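Local coordinates for protein monovalent Na+/H+ antiporter subunit A (Dietzia sp. DQ12-45-1b, PDB 7D3U) that probably exchanges monovalent cations such as sodium for protons across the cell membrane, as a large subunit of the multi-subunit Mrp antiporter complex, at residues V86-Y90 with S330-M334; P152-T156 with W222-V228; Q299-L303 with A318-T322; L654-L658 with L825-A829. The contacts are given in a common frame with arbitrary orientation. Numbering follows the deposited sequence.

Contact 1: residues V86-Y90 with S330-M334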
loop_
_atom_site.group_PDB
_atom_site.type_symbol
_atom_site.label_atom_id
_atom_site.label_comp_id
_atom_site.label_asym_id
_atom_site.label_seq_id
_atom_site.Cartn_x
_atom_site.Cartn_y
_atom_site.Cartn_z
ATOM N N VAL B 86 22.546 -26.626 39.955
ATOM C CA VAL B 86 23.424 -27.775 39.774
ATOM C C VAL B 86 23.887 -27.870 38.325
ATOM O O VAL B 86 25.019 -28.290 38.054
ATOM C CB VAL B 86 22.735 -29.067 40.254
ATOM C CG1 VAL B 86 23.582 -30.290 39.962
ATOM C CG2 VAL B 86 22.421 -28.973 41.732
ATOM N N VAL B 87 23.063 -27.421 37.375
ATOM C CA VAL B 87 23.476 -27.450 35.979
ATOM C C VAL B 87 24.514 -26.371 35.709
ATOM O O VAL B 87 25.424 -26.571 34.903
ATOM C CB VAL B 87 22.251 -27.320 35.059
ATOM C CG1 VAL B 87 22.658 -26.850 33.681
ATOM C CG2 VAL B 87 21.534 -28.650 34.958
ATOM N N MET B 88 24.424 -25.228 36.390
ATOM C CA MET B 88 25.484 -24.230 36.270
ATOM C C MET B 88 26.788 -24.746 36.862
ATOM O O MET B 88 27.863 -24.554 36.280
ATOM C CB MET B 88 25.073 -22.931 36.956
ATOM C CG MET B 88 23.895 -22.244 36.316
ATOM S SD MET B 88 24.010 -22.197 34.527
ATOM C CE MET B 88 22.353 -21.659 34.153
ATOM N N ALA B 89 26.711 -25.403 38.021
ATOM C CA ALA B 89 27.907 -25.968 38.631
ATOM C C ALA B 89 28.524 -27.049 37.754
ATOM O O ALA B 89 29.747 -27.228 37.757
ATOM C CB ALA B 89 27.576 -26.529 40.011
ATOM N N TYR B 90 27.701 -27.777 37.002
ATOM C CA TYR B 90 28.226 -28.794 36.098
ATOM C C TYR B 90 28.773 -28.176 34.813
ATOM O O TYR B 90 29.792 -28.635 34.283
ATOM C CB TYR B 90 27.133 -29.813 35.788
ATOM C CG TYR B 90 27.368 -30.645 34.556
ATOM C CD1 TYR B 90 28.150 -31.788 34.607
ATOM C CD2 TYR B 90 26.789 -30.302 33.344
ATOM C CE1 TYR B 90 28.360 -32.555 33.486
ATOM C CE2 TYR B 90 26.993 -31.062 32.218
ATOM C CZ TYR B 90 27.779 -32.186 32.295
ATOM O OH TYR B 90 27.986 -32.946 31.173
ATOM N N SER B 330 18.108 -35.264 35.195
ATOM C CA SER B 330 19.191 -34.288 35.228
ATOM C C SER B 330 20.526 -34.969 35.488
ATOM O O SER B 330 21.522 -34.700 34.803
ATOM C CB SER B 330 18.913 -33.230 36.293
ATOM O OG SER B 330 20.079 -32.487 36.590
ATOM N N SER B 331 20.565 -35.866 36.475
ATOM C CA SER B 331 21.821 -36.545 36.769
ATOM C C SER B 331 22.239 -37.467 35.630
ATOM O O SER B 331 23.433 -37.579 35.340
ATOM C CB SER B 331 21.708 -37.325 38.073
ATOM O OG SER B 331 21.464 -38.692 37.819
ATOM N N LEU B 332 21.280 -38.104 34.955
ATOM C CA LEU B 332 21.612 -38.960 33.820
ATOM C C LEU B 332 22.200 -38.154 32.675
ATOM O O LEU B 332 23.170 -38.581 32.039
ATOM C CB LEU B 332 20.369 -39.710 33.352
ATOM C CG LEU B 332 20.155 -41.091 33.955
ATOM C CD1 LEU B 332 19.011 -41.781 33.256
ATOM C CD2 LEU B 332 21.423 -41.909 33.839
ATOM N N PHE B 333 21.621 -36.988 32.390
ATOM C CA PHE B 333 22.157 -36.144 31.329
ATOM C C PHE B 333 23.553 -35.650 31.674
ATOM O O PHE B 333 24.459 -35.683 30.831
ATOM C CB PHE B 333 21.225 -34.965 31.078
ATOM C CG PHE B 333 20.258 -35.195 29.969
ATOM C CD1 PHE B 333 20.709 -35.393 28.683
ATOM C CD2 PHE B 333 18.900 -35.218 30.211
ATOM C CE1 PHE B 333 19.826 -35.610 27.660
ATOM C CE2 PHE B 333 18.011 -35.434 29.187
ATOM C CZ PHE B 333 18.474 -35.628 27.909
ATOM N N MET B 334 23.749 -35.194 32.911
ATOM C CA MET B 334 25.069 -34.715 33.296
ATOM C C MET B 334 26.094 -35.844 33.300
ATOM O O MET B 334 27.266 -35.617 32.978
ATOM C CB MET B 334 24.994 -34.033 34.659
ATOM C CG MET B 334 24.269 -32.699 34.620
ATOM S SD MET B 334 24.227 -31.880 36.218
ATOM C CE MET B 334 23.262 -33.057 37.154
#
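Val86 opens the contact by setting CG1 4.0 Å from Met334 CE, so the methyl end of the methionine rests on the valine. One residue on, Val87 is more loosely placed: its CG2 lies 4.4 Å from Met334 SD and also 4.4 Å from Ser330 OG. Tyr90, a full turn after Val86, makes the main contact. Met334 CG sits 3.7 Å from the centroid of the Tyr90 ring, only 14° off the normal, a CH-pi contact over the face, while Met334 SD approaches obliquely at 4.4 Å from the same centroid, a Met-aromatic contact; Tyr90 CB is 3.6 Å from that sulfur. One long, flexible side chain thus bridges two nearly parallel helical segments (9°) whose axes come no closer than 11.4 Å. Pro462 and Ala459 of helix 457-471 also touch Met334, and Phe455 meets the Tyr90 ring. Helix 71-94 rests on helix 102-119 through Val87 and Met88, and helix 312-341 is flanked by helices 231-240 and 362-373, within the transmembrane bundle.

Contact 2: residues P152-T156 with W222-V228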
loop_
_atom_site.group_PDB
_atom_site.type_symbol
_atom_site.label_atom_id
_atom_site.label_comp_id
_atom_site.label_asym_id
_atom_site.label_seq_id
_atom_site.Cartn_x
_atom_site.Cartn_y
_atom_site.Cartn_z
ATOM N N PRO B 152 15.855 -28.152 13.935
ATOM C CA PRO B 152 15.193 -28.564 15.181
ATOM C C PRO B 152 14.732 -27.399 16.031
ATOM O O PRO B 152 13.675 -27.491 16.661
ATOM C CB PRO B 152 16.272 -29.387 15.893
ATOM C CG PRO B 152 17.073 -29.944 14.796
ATOM C CD PRO B 152 17.144 -28.851 13.773
ATOM N N ALA B 153 15.482 -26.296 16.059
ATOM C CA ALA B 153 15.041 -25.134 16.821
ATOM C C ALA B 153 13.787 -24.521 16.216
ATOM O O ALA B 153 12.870 -24.125 16.944
ATOM C CB ALA B 153 16.157 -24.098 16.895
ATOM N N VAL B 154 13.726 -24.437 14.885
ATOM C CA VAL B 154 12.539 -23.898 14.230
ATOM C C VAL B 154 11.329 -24.772 14.526
ATOM O O VAL B 154 10.244 -24.269 14.841
ATOM C CB VAL B 154 12.780 -23.758 12.716
ATOM C CG1 VAL B 154 11.463 -23.626 11.978
ATOM C CG2 VAL B 154 13.666 -22.561 12.433
ATOM N N ARG B 155 11.498 -26.091 14.447
ATOM C CA ARG B 155 10.377 -26.986 14.717
ATOM C C ARG B 155 9.962 -26.927 16.181
ATOM O O ARG B 155 8.769 -26.975 16.493
ATOM C CB ARG B 155 10.737 -28.410 14.310
ATOM C CG ARG B 155 10.983 -28.550 12.825
ATOM C CD ARG B 155 11.116 -29.996 12.423
ATOM N NE ARG B 155 12.449 -30.519 12.701
ATOM C CZ ARG B 155 13.320 -30.876 11.765
ATOM N NH1 ARG B 155 12.999 -30.768 10.484
ATOM N NH2 ARG B 155 14.511 -31.343 12.108
ATOM N N THR B 156 10.930 -26.811 17.092
ATOM C CA THR B 156 10.607 -26.666 18.506
ATOM C C THR B 156 9.802 -25.399 18.755
ATOM O O THR B 156 8.776 -25.434 19.441
ATOM C CB THR B 156 11.887 -26.659 19.338
ATOM O OG1 THR B 156 12.359 -28.001 19.498
ATOM C CG2 THR B 156 11.638 -26.049 20.707
ATOM N N TRP B 222 9.619 -33.138 18.677
ATOM C CA TRP B 222 10.551 -32.026 18.816
ATOM C C TRP B 222 11.544 -32.217 19.947
ATOM O O TRP B 222 12.516 -31.460 20.015
ATOM C CB TRP B 222 9.807 -30.695 19.010
ATOM C CG TRP B 222 9.082 -30.556 20.308
ATOM C CD1 TRP B 222 7.759 -30.784 20.530
ATOM C CD2 TRP B 222 9.630 -30.124 21.559
ATOM N NE1 TRP B 222 7.450 -30.541 21.844
ATOM C CE2 TRP B 222 8.583 -30.133 22.496
ATOM C CE3 TRP B 222 10.906 -29.739 21.978
ATOM C CZ2 TRP B 222 8.771 -29.774 23.825
ATOM C CZ3 TRP B 222 11.089 -29.385 23.296
ATOM C CH2 TRP B 222 10.030 -29.406 24.204
ATOM N N LEU B 223 11.339 -33.179 20.836
ATOM C CA LEU B 223 12.285 -33.496 21.895
ATOM C C LEU B 223 13.431 -34.368 21.381
ATOM O O LEU B 223 14.592 -34.086 21.703
ATOM C CB LEU B 223 11.568 -34.176 23.063
ATOM C CG LEU B 223 12.092 -33.879 24.465
ATOM C CD1 LEU B 223 12.389 -32.404 24.613
ATOM C CD2 LEU B 223 11.085 -34.322 25.505
ATOM N N PRO B 224 13.172 -35.425 20.600
ATOM C CA PRO B 224 14.290 -36.270 20.148
ATOM C C PRO B 224 15.308 -35.555 19.277
ATOM O O PRO B 224 16.481 -35.947 19.280
ATOM C CB PRO B 224 13.583 -37.391 19.378
ATOM C CG PRO B 224 12.255 -37.470 20.001
ATOM C CD PRO B 224 11.882 -36.049 20.254
ATOM N N ASP B 225 14.913 -34.528 18.525
ATOM C CA ASP B 225 15.866 -33.828 17.673
ATOM C C ASP B 225 16.467 -32.594 18.329
ATOM O O ASP B 225 17.612 -32.240 18.022
ATOM C CB ASP B 225 15.215 -33.435 16.341
ATOM C CG ASP B 225 13.994 -32.567 16.522
ATOM O OD1 ASP B 225 13.599 -32.330 17.678
ATOM O OD2 ASP B 225 13.428 -32.120 15.503
ATOM N N ALA B 226 15.757 -31.961 19.263
ATOM C CA ALA B 226 16.321 -30.843 20.013
ATOM C C ALA B 226 17.504 -31.310 20.849
ATOM O O ALA B 226 18.156 -30.508 21.522
ATOM C CB ALA B 226 15.264 -30.195 20.906
ATOM N N MET B 227 17.779 -32.614 20.815
ATOM C CA MET B 227 18.983 -33.164 21.414
ATOM C C MET B 227 20.249 -32.714 20.703
ATOM O O MET B 227 21.345 -32.981 21.206
ATOM C CB MET B 227 18.905 -34.689 21.414
ATOM C CG MET B 227 17.689 -35.233 22.133
ATOM S SD MET B 227 17.590 -34.658 23.833
ATOM C CE MET B 227 19.240 -35.059 24.397
ATOM N N VAL B 228 20.130 -32.047 19.552
ATOM C CA VAL B 228 21.312 -31.522 18.876
ATOM C C VAL B 228 22.023 -30.473 19.715
ATOM O O VAL B 228 23.193 -30.167 19.461
ATOM C CB VAL B 228 20.926 -30.945 17.504
ATOM C CG1 VAL B 228 20.460 -32.051 16.578
ATOM C CG2 VAL B 228 19.844 -29.901 17.671
#
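Pro152 lays its ring against the 222-228 loop, with CB 3.8 Å from Asp225 O and CG 4.0 Å from Val228 CG2. One turn further along helix 150-164, Thr156 OG1 lies 3.4 Å from Trp222 CE3 and 3.9 Å from Ala226 CB; the same hydroxyl gives a weak hydrogen bond back to Pro152 O (3.2 Å). The loop therefore follows the helix for a turn, CA atoms pairing at 5.4 Å (Thr156 with Trp222) and 5.5 Å (Pro152 with Ala226). Arg155 adds a salt bridge that includes a weak hydrogen bond, NE to Asp225 OD2 at 3.4 Å, at the edge of the guanidinium; its NH1 forms a further salt bridge with Asp544, so the arginine links two acidic residues. On the loop's other flank, Leu223 and Met227 pack on helices 231-240 and 288-308. This is a helix-loop junction in the antiporter-like transmembrane domain related to complex I, where an irregular connection between helices 196-213 and 231-240 is held to a neighbouring helix.

Contact 3: residues Q299-L303 with A318-T322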
loop_
_atom_site.group_PDB
_atom_site.type_symbol
_atom_site.label_atom_id
_atom_site.label_comp_id
_atom_site.label_asym_id
_atom_site.label_seq_id
_atom_site.Cartn_x
_atom_site.Cartn_y
_atom_site.Cartn_z
ATOM N N GLN B 299 8.370 -40.482 30.534
ATOM C CA GLN B 299 8.173 -40.053 31.915
ATOM C C GLN B 299 7.140 -38.935 32.003
ATOM O O GLN B 299 6.262 -38.960 32.874
ATOM C CB GLN B 299 9.500 -39.613 32.527
ATOM C CG GLN B 299 10.526 -40.723 32.629
ATOM C CD GLN B 299 9.983 -41.953 33.319
ATOM O OE1 GLN B 299 9.505 -41.883 34.449
ATOM N NE2 GLN B 299 10.049 -43.090 32.639
ATOM N N LEU B 300 7.222 -37.949 31.106
ATOM C CA LEU B 300 6.203 -36.908 31.071
ATOM C C LEU B 300 4.836 -37.486 30.740
ATOM O O LEU B 300 3.820 -36.976 31.217
ATOM C CB LEU B 300 6.572 -35.828 30.057
ATOM C CG LEU B 300 7.946 -35.167 30.164
ATOM C CD1 LEU B 300 8.313 -34.542 28.833
ATOM C CD2 LEU B 300 7.992 -34.136 31.267
ATOM N N GLY B 301 4.788 -38.546 29.932
ATOM C CA GLY B 301 3.515 -39.192 29.658
ATOM C C GLY B 301 2.926 -39.857 30.885
ATOM O O GLY B 301 1.732 -39.718 31.167
ATOM N N PHE B 302 3.753 -40.602 31.622
ATOM C CA PHE B 302 3.346 -41.119 32.924
ATOM C C PHE B 302 2.778 -40.007 33.794
ATOM O O PHE B 302 1.716 -40.158 34.413
ATOM C CB PHE B 302 4.543 -41.762 33.622
ATOM C CG PHE B 302 4.587 -43.250 33.512
ATOM C CD1 PHE B 302 3.430 -44.000 33.580
ATOM C CD2 PHE B 302 5.796 -43.903 33.355
ATOM C CE1 PHE B 302 3.477 -45.372 33.485
ATOM C CE2 PHE B 302 5.849 -45.274 33.259
ATOM C CZ PHE B 302 4.689 -46.009 33.328
ATOM N N LEU B 303 3.484 -38.878 33.846
ATOM C CA LEU B 303 3.083 -37.784 34.723
ATOM C C LEU B 303 1.745 -37.190 34.305
ATOM O O LEU B 303 0.870 -36.964 35.148
ATOM C CB LEU B 303 4.168 -36.713 34.737
ATOM C CG LEU B 303 5.246 -37.016 35.768
ATOM C CD1 LEU B 303 6.461 -36.136 35.579
ATOM C CD2 LEU B 303 4.660 -36.836 37.141
ATOM N N ALA B 318 1.893 -37.274 41.195
ATOM C CA ALA B 318 2.416 -36.452 40.110
ATOM C C ALA B 318 3.550 -35.556 40.589
ATOM O O ALA B 318 4.583 -35.444 39.922
ATOM C CB ALA B 318 1.296 -35.613 39.502
ATOM N N ILE B 319 3.389 -34.926 41.751
ATOM C CA ILE B 319 4.422 -34.015 42.235
ATOM C C ILE B 319 5.668 -34.785 42.655
ATOM O O ILE B 319 6.798 -34.384 42.340
ATOM C CB ILE B 319 3.875 -33.148 43.381
ATOM C CG1 ILE B 319 2.747 -32.261 42.866
ATOM C CG2 ILE B 319 4.978 -32.295 43.974
ATOM C CD1 ILE B 319 2.033 -31.511 43.949
ATOM N N ILE B 320 5.493 -35.901 43.369
ATOM C CA ILE B 320 6.667 -36.647 43.803
ATOM C C ILE B 320 7.400 -37.233 42.605
ATOM O O ILE B 320 8.635 -37.292 42.597
ATOM C CB ILE B 320 6.285 -37.729 44.832
ATOM C CG1 ILE B 320 7.541 -38.326 45.462
ATOM C CG2 ILE B 320 5.463 -38.826 44.199
ATOM C CD1 ILE B 320 8.529 -37.294 45.945
ATOM N N HIS B 321 6.678 -37.619 41.550
ATOM C CA HIS B 321 7.356 -38.127 40.368
ATOM C C HIS B 321 7.994 -37.014 39.557
ATOM O O HIS B 321 9.029 -37.240 38.930
ATOM C CB HIS B 321 6.395 -38.918 39.487
ATOM C CG HIS B 321 7.081 -39.714 38.421
ATOM N ND1 HIS B 321 7.654 -39.132 37.311
ATOM C CD2 HIS B 321 7.298 -41.045 38.302
ATOM C CE1 HIS B 321 8.188 -40.070 36.552
ATOM N NE2 HIS B 321 7.986 -41.240 37.129
ATOM N N THR B 322 7.408 -35.817 39.554
ATOM C CA THR B 322 8.077 -34.683 38.929
ATOM C C THR B 322 9.405 -34.399 39.615
ATOM O O THR B 322 10.422 -34.175 38.949
ATOM C CB THR B 322 7.172 -33.453 38.970
ATOM O OG1 THR B 322 6.220 -33.526 37.903
ATOM C CG2 THR B 322 7.987 -32.182 38.822
#
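Two helical turns run antiparallel, at 163° between their N-to-C directions, with axes 10.3 Å apart at closest approach. The CA atoms of Leu303 and Ala318 come nearest, at 5.6 Å, so the backbones are closest at the end next to the short connection between helices 288-308 and 312-341. Leu303 fills much of the gap. Its CD2 reaches 3.1 Å from Ala318 O and 4.3 Å from Ala318 CB, CD1 lies 3.5 Å from Thr322 OG1, and CG is 3.6 Å from His321 ND1, so an apolar side chain wedges among polar groups. Thr322 OG1 gives a weak hydrogen bond to Ala318 O (3.2 Å), turning its hydroxyl back to its own helix. At the other end, Gln299 OE1 approaches the edge of the His321 imidazole, 3.1 Å from both CE1 and NE2. This amide is held more firmly by outside partners: OE1 accepts a hydrogen bond from Lys384, and Gln299 NE2 is hydrogen-bonded to the hydroxyl of Tyr418. His321 also packs on Ser383, Lys384 and Met387, so helix 379-391 lies against the pair, and Gln299, His321, Lys384 and Tyr418 form a polar group within the membrane domain. Helix 402-423 covers Phe302, and helix 243-252 receives Leu300 and Leu303.

Contact 4: residues L654-L658 with L825-A829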
loop_
_atom_site.group_PDB
_atom_site.type_symbol
_atom_site.label_atom_id
_atom_site.label_comp_id
_atom_site.label_asym_id
_atom_site.label_seq_id
_atom_site.Cartn_x
_atom_site.Cartn_y
_atom_site.Cartn_z
ATOM N N LEU B 654 -8.997 23.583 -21.627
ATOM C CA LEU B 654 -7.549 23.757 -21.579
ATOM C C LEU B 654 -6.841 22.465 -21.191
ATOM O O LEU B 654 -5.783 22.140 -21.742
ATOM C CB LEU B 654 -7.202 24.886 -20.618
ATOM C CG LEU B 654 -7.668 26.250 -21.117
ATOM C CD1 LEU B 654 -7.433 27.313 -20.072
ATOM C CD2 LEU B 654 -6.944 26.594 -22.402
ATOM N N VAL B 655 -7.412 21.704 -20.255
ATOM C CA VAL B 655 -6.812 20.436 -19.864
ATOM C C VAL B 655 -6.912 19.429 -20.997
ATOM O O VAL B 655 -6.005 18.615 -21.191
ATOM C CB VAL B 655 -7.469 19.924 -18.570
ATOM C CG1 VAL B 655 -7.266 18.430 -18.408
ATOM C CG2 VAL B 655 -6.903 20.663 -17.377
ATOM N N GLU B 656 -7.982 19.488 -21.791
ATOM C CA GLU B 656 -8.074 18.614 -22.954
ATOM C C GLU B 656 -6.980 18.929 -23.962
ATOM O O GLU B 656 -6.342 18.016 -24.498
ATOM C CB GLU B 656 -9.453 18.741 -23.600
ATOM C CG GLU B 656 -9.563 18.076 -24.959
ATOM C CD GLU B 656 -9.361 19.051 -26.098
ATOM O OE1 GLU B 656 -9.048 20.225 -25.822
ATOM O OE2 GLU B 656 -9.513 18.644 -27.269
ATOM N N VAL B 657 -6.737 20.214 -24.230
ATOM C CA VAL B 657 -5.699 20.542 -25.206
ATOM C C VAL B 657 -4.317 20.178 -24.664
ATOM O O VAL B 657 -3.467 19.655 -25.398
ATOM C CB VAL B 657 -5.790 22.020 -25.637
ATOM C CG1 VAL B 657 -5.035 22.942 -24.698
ATOM C CG2 VAL B 657 -5.268 22.182 -27.051
ATOM N N LEU B 658 -4.086 20.391 -23.366
ATOM C CA LEU B 658 -2.779 20.102 -22.795
ATOM C C LEU B 658 -2.562 18.623 -22.522
ATOM O O LEU B 658 -1.421 18.220 -22.277
ATOM C CB LEU B 658 -2.573 20.899 -21.507
ATOM C CG LEU B 658 -2.283 22.380 -21.737
ATOM C CD1 LEU B 658 -2.017 23.080 -20.424
ATOM C CD2 LEU B 658 -1.105 22.547 -22.678
ATOM N N LEU B 825 -3.150 27.285 -17.686
ATOM C CA LEU B 825 -3.263 26.321 -18.771
ATOM C C LEU B 825 -3.332 27.014 -20.127
ATOM O O LEU B 825 -2.874 26.455 -21.130
ATOM C CB LEU B 825 -4.479 25.423 -18.551
ATOM C CG LEU B 825 -4.527 24.645 -17.233
ATOM C CD1 LEU B 825 -5.947 24.216 -16.914
ATOM C CD2 LEU B 825 -3.600 23.446 -17.255
ATOM N N ILE B 826 -3.854 28.243 -20.182
ATOM C CA ILE B 826 -3.828 28.988 -21.438
ATOM C C ILE B 826 -2.450 29.544 -21.752
ATOM O O ILE B 826 -2.228 30.032 -22.867
ATOM C CB ILE B 826 -4.869 30.122 -21.416
ATOM C CG1 ILE B 826 -5.413 30.374 -22.820
ATOM C CG2 ILE B 826 -4.272 31.388 -20.849
ATOM C CD1 ILE B 826 -6.432 31.477 -22.876
ATOM N N GLY B 827 -1.517 29.478 -20.807
ATOM C CA GLY B 827 -0.131 29.797 -21.083
ATOM C C GLY B 827 0.626 28.533 -21.426
ATOM O O GLY B 827 1.584 28.548 -22.204
ATOM N N GLY B 828 0.195 27.420 -20.835
ATOM C CA GLY B 828 0.702 26.129 -21.265
ATOM C C GLY B 828 0.372 25.844 -22.717
ATOM O O GLY B 828 1.165 25.235 -23.440
ATOM N N ALA B 829 -0.806 26.280 -23.165
ATOM C CA ALA B 829 -1.138 26.178 -24.582
ATOM C C ALA B 829 -0.187 27.019 -25.427
ATOM O O ALA B 829 0.208 26.611 -26.524
ATOM C CB ALA B 829 -2.587 26.602 -24.816
#
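This is an apolar helix-helix contact deep in the C-terminal half of the chain, joining helix 646-667, in the MbhD-related part, to helix 821-837, in the MnhB-related part. The segments run in roughly the same direction, crossing at 32° with axes 9.3 Å apart. Leu654 and Leu825 meet at the base of their side chains, CB to CB at 3.5 Å, and Leu654 CD1 goes on to Ile826 CB at 4.0 Å. Leu825 is gripped further: Val655 CG2 is 3.7 Å from Leu825 CD1, and Leu658 CD1 is 3.6 Å from Leu825 CD2. Gly828 lets Leu658 in: a CB there would clash with Leu658 CD1, and Leu658 CD2 rests 3.6 Å from Gly828 O. Val657 CG1 adds a looser touch on Ala829 CB, 4.4 Å. Neighbouring subunits close the sides, Val64 of subunit F on Leu654 and Ile826, and Phe80 of subunit C on Leu658 and Leu825. With no hydrogen bond between the segments, the two parts are joined here by close fit and hydrophobic burial.

Overall arrangement
Contacts 1, 2 and 3 cluster in the antiporter-like domain, with centres 19 to 22 Å apart, whereas the centre of contact 4 lies about 70 to 85 Å from theirs, across the centre of the chain. Contacts 2 and 3 follow each other along the sequence within the span that contact 1 closes, from helix 71-94 to helix 312-341; contact 4 comes later, in the MbhD- and MnhB-like part. Contacts 1 and 3 share helix 312-341, at different levels. Contacts 1 and 2 touch directly, Phe333 CE1 lying 3.4 Å from Met227 CE. One subunit thus combines a compact, complex I-related bundle with a separate helical region packed against subunits C and F.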